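Putative cellulase CEL6 (Mycobacterium tuberculosis, PDB 1UP3) probably hydrolyses internal beta-1,4-glucosidic bonds of cellulose, as an endoglucanase of glycoside hydrolase family 6. Local coordinates at residues Ala2-Ala6 with Ala153-Val157; Gly7-Tyr11 with Ala67-Val72; Ala17-Ala21 with Arg279-Gln283. All blocks are in the same frame, centred on the assembly; numbering follows the deposited sequence.

Contact 1: residues Ala2-Ala6 with Ala153-Val157; sequences ANPLA and AAVYV. With SO4 (sulfate ion), chain D.
The N-terminal loop approaches strand 153-158 with no backbone hydrogen bond between them; Pro4 and Ala154, the nearest pair, keep their CA atoms 6.6 Å apart. The loop makes a type I beta turn from Asn3 to Ala6, and an Asx turn lies inside it: Leu5 N donates to Asn3 OD1 over 2.9 Å, with the N-H well above the plane of the amide carbonyl. This bond helps to fix the backbone of the turn from which the Leu5 side chain extends to the strand. Ala154 and Tyr156, two residues apart on the strand, both point their CB atoms at the loop. Pro4 CG rests 3.9 Å from Ala154 CB, and Leu5 CD2 covers the same methyl at 4.1 Å. The phenol of Tyr156 comes in from the opposite direction to Leu5. Because its CG lies anti to the carbonyl carbon (chi1 -62°), its hydroxyl arrives among the leucine branches, with OH 3.5 Å from Leu5 CD1 and also in contact with Leu5 CG. The ring stands obliquely to CD1, whose distance to Tyr156 CZ is 4.1 Å. At the outer end, Ala2 N makes two weak hydrogen bonds to a sulfate, probably from the crystallisation liquor, which Arg183 also holds. Inside, Leu5 packs on Thr114 and Ala256, so the loop lies over the ends where the barrel strands begin. The buried phenol oxygen meets only carbon on the loop, but Asp255 satisfies it through its carboxylate; since Asn3 ND2 bonds to the Asp255 carbonyl, one residue of strand 254-258 serves both sides of an otherwise apolar contact.

Contact 2: residues Gly7-Tyr11 with Ala67-Val72; sequences GKPFY and AGAMPV
Met70 joins the two loops through both its backbone polar atoms. Its N-H gives a nearly straight bond to Pro9 O (2.8 Å, 165° at the hydrogen), lying in the plane of that carbonyl. Its own oxygen receives Tyr11 N at 2.9 Å, here with the donor well above the carbonyl plane. Together they form a single beta bridge centred on Phe10 and Met70, and with the two chain directions 78° apart it does not extend into a ladder. Met70 O has further company: Phe10 CA makes a CH...O contact with it at 3.5 Å, and the Phe10 ring presents its edge to it.

Around this core the packing spreads both ways. Ala69 CB fits between Pro9 O and Tyr11, touching Tyr11 CB at 3.9 Å. With CG anti to the backbone N (chi1 -177°), the tyrosine ring runs out beside Ala67, whose CB is 4.0 Å from Tyr11 CE1. Phe10 CD1 instead meets Met70 CB and, obliquely, Val72 CG2. Lys8 lays its aliphatic chain along the Gly68-Met70 backbone, CB 3.5 Å from Gly68 O, and bends at its last torsion to bring NZ beside Met70 CE.

Gly68 ends helix 50-66 in a Schellman motif, and the chain then enters strand 72-75, next to strands 42-44 and 113-117 in the sheet. Tyr11 meets Tyr60 of that helix edge-to-face and lies on Ala63; its hydroxyl is hydrogen-bonded to a polyether, probably from the crystallisation liquor. Met70 and Val72 lean on Thr114 of strand 113-117.

Contact 3: residues Ala17-Ala21 with Arg279-Gln283; sequences AAMVA and RFVSQ
Helix 17-24 receives Phe280 on its first turns, just where the chain is about to start the C-terminal helix 282-291. The ring lies against the side of the helix formed by Ala17, Ala18 and Ala21, positions i, i+1 and i+4, and small methyls allow it to come right up to the backbone. Ala17 CB is 3.5 Å from Phe280 CB. Farther along the ring, Ala18 CB meets Phe280 CE1 at 3.8 Å, while Ala21 CB approaches Phe280 CE2 obliquely, also at 3.8 Å. Between these methyls the peptide joining Ala17 to Ala18 faces the ring: the carbonyl carbon of Ala17 sits 4.2 Å above the plane over the ring centre, and Ala18 N is over the same face, offset toward the rim. The phenylalanine gets there with CG anti to its own backbone N (chi1 -174°), which swings the ring across to the helix.

Val281 occupies the N-cap position of helix 282-291, so Phe280 and Ser282 bracket the cap and both touch helix 17-24. Family 6 enzymes are built on a barrel of parallel strands, and here the chain just ahead of the last helix, together with that helix's first residue, packs on a helix that precedes the first of those strands. At the edge of the apolar patch the Ser282 hydroxyl comes against a methyl, OG lying 3.4 Å from Ala21 CB. Within the helix, Ala17 O is taken by Ala21 N in a regular 2.9 Å bond, even though this oxygen also lies over the aromatic face. Leu32 of helix 30-36 packs on both Ala21 and Phe280.

Contacts 1 and 2 are neighbours, their centres 12 Å apart: the N-terminal chain first meets strand 153-158 and then the loop leading into strand 72-75, with Pro4 O touching Met70 CE and Leu5 O touching Phe10 CZ. Contact 2 is nested within the loop that contact 1 closes. Strand 113-117 runs between their strands in the parallel sheet, and Thr114 touches residues of both. Contact 3 lies across the chain's centre from contact 1, about 28 Å away between centres, and its segments alternate along the chain with those of the other two. Within its first 21 residues the chain thus touches strand 153-158, the approach to strand 72-75 and the start of the C-terminal helix.

Contact 1: residues Ala2-Ala6 with Ala153-Val157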
loop_
_atom_site.group_PDB
_atom_site.type_symbol
_atom_site.label_atom_id
_atom_site.label_comp_id
_atom_site.label_asym_id
_atom_site.label_seq_id
_atom_site.Cartn_x
_atom_site.Cartn_y
_atom_site.Cartn_z
ATOM N N ALA A 2 16.284 14.520 -4.461
ATOM C CA ALA A 2 15.076 14.942 -5.200
ATOM C C ALA A 2 14.015 13.858 -5.023
ATOM O O ALA A 2 14.307 12.770 -4.494
ATOM C CB ALA A 2 15.397 15.149 -6.677
ATOM N N ASN A 3 12.793 14.157 -5.469
ATOM C CA ASN A 3 11.666 13.209 -5.352
ATOM C C ASN A 3 11.884 12.075 -6.348
ATOM O O ASN A 3 11.856 12.327 -7.554
ATOM C CB ASN A 3 10.402 13.959 -5.654
ATOM C CG ASN A 3 9.154 13.127 -5.475
ATOM O OD1 ASN A 3 9.245 11.914 -5.292
ATOM N ND2 ASN A 3 7.987 13.802 -5.487
ATOM N N PRO A 4 12.100 10.843 -5.884
ATOM C CA PRO A 4 12.325 9.710 -6.792
ATOM C C PRO A 4 11.092 9.330 -7.633
ATOM O O PRO A 4 11.178 8.557 -8.581
ATOM C CB PRO A 4 12.703 8.568 -5.827
ATOM C CG PRO A 4 12.023 8.894 -4.552
ATOM C CD PRO A 4 12.066 10.407 -4.463
ATOM N N LEU A 5 9.936 9.878 -7.301
ATOM C CA LEU A 5 8.687 9.489 -7.943
ATOM C C LEU A 5 8.270 10.449 -9.052
ATOM O O LEU A 5 7.261 10.230 -9.705
ATOM C CB LEU A 5 7.548 9.414 -6.920
ATOM C CG LEU A 5 7.801 8.503 -5.723
ATOM C CD1 LEU A 5 6.523 8.323 -4.899
ATOM C CD2 LEU A 5 8.310 7.148 -6.163
ATOM N N ALA A 6 9.030 11.534 -9.240
ATOM C CA ALA A 6 8.680 12.540 -10.228
ATOM C C ALA A 6 9.341 12.104 -11.547
ATOM O O ALA A 6 10.195 11.245 -11.558
ATOM C CB ALA A 6 9.137 13.907 -9.766
ATOM N N ALA A 153 15.176 1.580 -6.015
ATOM C CA ALA A 153 13.938 1.295 -5.291
ATOM C C ALA A 153 13.674 2.427 -4.312
ATOM O O ALA A 153 14.521 2.765 -3.506
ATOM C CB ALA A 153 14.025 0.004 -4.558
ATOM N N ALA A 154 12.495 3.035 -4.430
ATOM C CA ALA A 154 12.013 4.047 -3.511
ATOM C C ALA A 154 11.150 3.324 -2.506
ATOM O O ALA A 154 10.066 2.857 -2.842
ATOM C CB ALA A 154 11.245 5.099 -4.220
ATOM N N VAL A 155 11.651 3.201 -1.285
ATOM C CA VAL A 155 11.051 2.300 -0.279
ATOM C C VAL A 155 10.333 3.125 0.776
ATOM O O VAL A 155 10.938 4.029 1.375
ATOM C CB VAL A 155 12.112 1.380 0.359
ATOM C CG1 VAL A 155 11.461 0.466 1.429
ATOM C CG2 VAL A 155 12.818 0.554 -0.712
ATOM N N TYR A 156 9.070 2.784 1.008
ATOM C CA TYR A 156 8.220 3.487 1.977
ATOM C C TYR A 156 7.689 2.445 2.951
ATOM O O TYR A 156 6.986 1.510 2.563
ATOM C CB TYR A 156 7.051 4.229 1.301
ATOM C CG TYR A 156 7.511 5.310 0.344
ATOM C CD1 TYR A 156 7.753 5.015 -0.988
ATOM C CD2 TYR A 156 7.733 6.619 0.764
ATOM C CE1 TYR A 156 8.197 5.960 -1.878
ATOM C CE2 TYR A 156 8.206 7.580 -0.149
ATOM C CZ TYR A 156 8.442 7.241 -1.447
ATOM O OH TYR A 156 8.885 8.184 -2.351
ATOM N N VAL A 157 8.042 2.574 4.220
ATOM C CA VAL A 157 7.569 1.657 5.258
ATOM C C VAL A 157 6.188 2.069 5.720
ATOM O O VAL A 157 5.936 3.233 6.035
ATOM C CB VAL A 157 8.532 1.701 6.482
ATOM C CG1 VAL A 157 8.013 0.812 7.564
ATOM C CG2 VAL A 157 9.950 1.335 6.013
HETATM S S SO4 D . 14.561 15.774 -1.572
HETATM O O1 SO4 D . 15.304 14.520 -1.428
HETATM O O2 SO4 D . 13.158 15.603 -1.958
HETATM O O3 SO4 D . 15.186 16.566 -2.642
HETATM O O4 SO4 D . 14.659 16.526 -0.319
#

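Contact 2: residues Gly7-Tyr11 with Ala67-Val72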
loop_
_atom_site.group_PDB
_atom_site.type_symbol
_atom_site.label_atom_id
_atom_site.label_comp_id
_atom_site.label_asym_id
_atom_site.label_seq_id
_atom_site.Cartn_x
_atom_site.Cartn_y
_atom_site.Cartn_z
ATOM N N GLY A 7 8.931 12.620 -12.677
ATOM C CA GLY A 7 9.688 12.205 -13.865
ATOM C C GLY A 7 9.215 11.006 -14.677
ATOM O O GLY A 7 9.556 10.948 -15.858
ATOM N N LYS A 8 8.421 10.074 -14.134
ATOM C CA LYS A 8 7.611 9.278 -15.067
ATOM C C LYS A 8 6.286 8.852 -14.533
ATOM O O LYS A 8 6.090 8.838 -13.312
ATOM C CB LYS A 8 8.389 8.103 -15.603
ATOM C CG LYS A 8 8.804 7.164 -14.581
ATOM C CD LYS A 8 9.913 6.238 -15.113
ATOM C CE LYS A 8 10.563 5.476 -14.003
ATOM N NZ LYS A 8 11.303 6.430 -13.097
ATOM N N PRO A 9 5.355 8.526 -15.415
ATOM C CA PRO A 9 4.042 8.163 -14.926
ATOM C C PRO A 9 4.086 6.868 -14.136
ATOM O O PRO A 9 4.973 6.054 -14.342
ATOM C CB PRO A 9 3.199 8.006 -16.188
ATOM C CG PRO A 9 4.173 7.726 -17.269
ATOM C CD PRO A 9 5.445 8.464 -16.892
ATOM N N PHE A 10 3.120 6.702 -13.234
ATOM C CA PHE A 10 2.968 5.449 -12.528
ATOM C C PHE A 10 2.357 4.401 -13.474
ATOM O O PHE A 10 1.509 4.701 -14.323
ATOM C CB PHE A 10 2.125 5.643 -11.262
ATOM C CG PHE A 10 2.742 6.614 -10.287
ATOM C CD1 PHE A 10 3.919 6.304 -9.659
ATOM C CD2 PHE A 10 2.145 7.846 -10.043
ATOM C CE1 PHE A 10 4.517 7.180 -8.777
ATOM C CE2 PHE A 10 2.763 8.764 -9.168
ATOM C CZ PHE A 10 3.935 8.430 -8.553
ATOM N N TYR A 11 2.787 3.158 -13.305
ATOM C CA TYR A 11 2.365 2.065 -14.192
ATOM C C TYR A 11 0.922 1.640 -13.995
ATOM O O TYR A 11 0.509 1.363 -12.875
ATOM C CB TYR A 11 3.273 0.882 -13.949
ATOM C CG TYR A 11 3.046 -0.343 -14.825
ATOM C CD1 TYR A 11 3.048 -0.258 -16.198
ATOM C CD2 TYR A 11 2.900 -1.594 -14.253
ATOM C CE1 TYR A 11 2.874 -1.418 -16.993
ATOM C CE2 TYR A 11 2.719 -2.706 -15.014
ATOM C CZ TYR A 11 2.702 -2.616 -16.389
ATOM O OH TYR A 11 2.509 -3.764 -17.142
ATOM N N ALA A 67 7.040 0.133 -20.486
ATOM C CA ALA A 67 5.997 1.145 -20.644
ATOM C C ALA A 67 6.446 2.556 -20.287
ATOM O O ALA A 67 5.649 3.474 -20.352
ATOM C CB ALA A 67 4.773 0.755 -19.806
ATOM N N GLY A 68 7.718 2.735 -19.945
ATOM C CA GLY A 68 8.250 4.025 -19.541
ATOM C C GLY A 68 7.655 4.541 -18.248
ATOM O O GLY A 68 7.481 5.748 -18.081
ATOM N N ALA A 69 7.374 3.621 -17.325
ATOM C CA ALA A 69 6.585 3.927 -16.146
ATOM C C ALA A 69 7.176 3.368 -14.854
ATOM O O ALA A 69 7.933 2.383 -14.880
ATOM C CB ALA A 69 5.154 3.378 -16.302
ATOM N N MET A 70 6.792 3.972 -13.718
ATOM C CA MET A 70 7.238 3.544 -12.390
ATOM C C MET A 70 6.251 2.520 -11.812
ATOM O O MET A 70 5.106 2.862 -11.575
ATOM C CB MET A 70 7.324 4.750 -11.435
ATOM C CG MET A 70 7.643 4.411 -9.994
ATOM S SD MET A 70 9.203 3.664 -9.716
ATOM C CE MET A 70 10.274 5.025 -9.732
ATOM N N PRO A 71 6.715 1.294 -11.567
ATOM C CA PRO A 71 5.856 0.291 -10.928
ATOM C C PRO A 71 5.769 0.559 -9.436
ATOM O O PRO A 71 6.748 0.970 -8.836
ATOM C CB PRO A 71 6.580 -1.016 -11.212
ATOM C CG PRO A 71 7.964 -0.641 -11.242
ATOM C CD PRO A 71 8.061 0.754 -11.828
ATOM N N VAL A 72 4.618 0.260 -8.861
ATOM C CA VAL A 72 4.406 0.347 -7.405
ATOM C C VAL A 72 3.990 -1.034 -6.938
ATOM O O VAL A 72 3.009 -1.620 -7.467
ATOM C CB VAL A 72 3.317 1.372 -7.023
ATOM C CG1 VAL A 72 3.243 1.510 -5.539
ATOM C CG2 VAL A 72 3.559 2.760 -7.705
#

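Contact 3: residues Ala17-Ala21 with Arg279-Gln283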
loop_
_atom_site.group_PDB
_atom_site.type_symbol
_atom_site.label_atom_id
_atom_site.label_comp_id
_atom_site.label_asym_id
_atom_site.label_seq_id
_atom_site.Cartn_x
_atom_site.Cartn_y
_atom_site.Cartn_z
ATOM N N ALA A 17 -7.857 -6.810 -12.061
ATOM C CA ALA A 17 -9.251 -7.216 -12.046
ATOM C C ALA A 17 -10.157 -6.099 -12.565
ATOM O O ALA A 17 -11.149 -6.381 -13.243
ATOM C CB ALA A 17 -9.656 -7.616 -10.635
ATOM N N ALA A 18 -9.830 -4.856 -12.237
ATOM C CA ALA A 18 -10.585 -3.708 -12.723
ATOM C C ALA A 18 -10.557 -3.631 -14.254
ATOM O O ALA A 18 -11.553 -3.315 -14.867
ATOM C CB ALA A 18 -10.111 -2.387 -12.100
ATOM N N MET A 19 -9.392 -3.869 -14.861
ATOM C CA MET A 19 -9.264 -3.823 -16.310
ATOM C C MET A 19 -10.046 -4.971 -16.937
ATOM O O MET A 19 -10.725 -4.777 -17.933
ATOM C CB MET A 19 -7.775 -3.847 -16.734
ATOM C CG MET A 19 -7.587 -3.719 -18.213
ATOM S SD MET A 19 -8.015 -2.085 -18.809
ATOM C CE MET A 19 -6.654 -1.161 -18.288
ATOM N N VAL A 20 -9.982 -6.141 -16.331
ATOM C CA VAL A 20 -10.755 -7.296 -16.818
ATOM C C VAL A 20 -12.259 -6.973 -16.763
ATOM O O VAL A 20 -12.970 -7.145 -17.755
ATOM C CB VAL A 20 -10.414 -8.548 -16.036
ATOM C CG1 VAL A 20 -11.433 -9.680 -16.346
ATOM C CG2 VAL A 20 -9.008 -8.989 -16.388
ATOM N N ALA A 21 -12.732 -6.421 -15.640
ATOM C CA ALA A 21 -14.123 -5.985 -15.548
ATOM C C ALA A 21 -14.476 -4.924 -16.586
ATOM O O ALA A 21 -15.546 -4.960 -17.183
ATOM C CB ALA A 21 -14.467 -5.508 -14.137
ATOM N N ARG A 279 -10.849 -9.723 -2.891
ATOM C CA ARG A 279 -11.661 -10.092 -4.029
ATOM C C ARG A 279 -12.236 -8.819 -4.657
ATOM O O ARG A 279 -12.837 -7.987 -3.987
ATOM C CB ARG A 279 -12.810 -11.002 -3.573
ATOM C CG ARG A 279 -13.975 -11.091 -4.498
ATOM C CD ARG A 279 -13.934 -12.176 -5.566
ATOM N NE ARG A 279 -12.870 -13.171 -5.458
ATOM C CZ ARG A 279 -12.806 -14.146 -4.551
ATOM N NH1 ARG A 279 -13.729 -14.256 -3.601
ATOM N NH2 ARG A 279 -11.789 -15.001 -4.572
ATOM N N PHE A 280 -12.065 -8.686 -5.969
ATOM C CA PHE A 280 -12.607 -7.548 -6.691
ATOM C C PHE A 280 -14.115 -7.645 -6.834
ATOM O O PHE A 280 -14.652 -8.684 -7.245
ATOM C CB PHE A 280 -11.985 -7.433 -8.093
ATOM C CG PHE A 280 -12.399 -6.210 -8.810
ATOM C CD1 PHE A 280 -11.788 -4.986 -8.563
ATOM C CD2 PHE A 280 -13.429 -6.246 -9.738
ATOM C CE1 PHE A 280 -12.183 -3.830 -9.233
ATOM C CE2 PHE A 280 -13.830 -5.067 -10.411
ATOM C CZ PHE A 280 -13.226 -3.878 -10.157
ATOM N N VAL A 281 -14.793 -6.549 -6.550
ATOM C CA VAL A 281 -16.242 -6.453 -6.635
ATOM C C VAL A 281 -16.555 -5.271 -7.536
ATOM O O VAL A 281 -16.373 -4.103 -7.143
ATOM C CB VAL A 281 -16.879 -6.218 -5.251
ATOM C CG1 VAL A 281 -18.402 -6.214 -5.344
ATOM C CG2 VAL A 281 -16.409 -7.253 -4.283
ATOM N N SER A 282 -17.054 -5.537 -8.747
ATOM C CA SER A 282 -17.314 -4.416 -9.668
ATOM C C SER A 282 -18.199 -3.341 -9.052
ATOM O O SER A 282 -17.989 -2.139 -9.259
ATOM C CB SER A 282 -17.939 -4.882 -10.997
ATOM O OG SER A 282 -16.980 -5.538 -11.791
ATOM N N GLN A 283 -19.255 -3.742 -8.343
ATOM C CA GLN A 283 -20.176 -2.806 -7.722
ATOM C C GLN A 283 -19.462 -1.859 -6.764
ATOM O O GLN A 283 -19.806 -0.700 -6.682
ATOM C CB GLN A 283 -21.303 -3.550 -6.973
ATOM C CG GLN A 283 -22.328 -2.602 -6.369
ATOM C CD GLN A 283 -23.192 -2.027 -7.427
ATOM O OE1 GLN A 283 -23.846 -2.786 -8.152
ATOM N NE2 GLN A 283 -23.163 -0.697 -7.604
#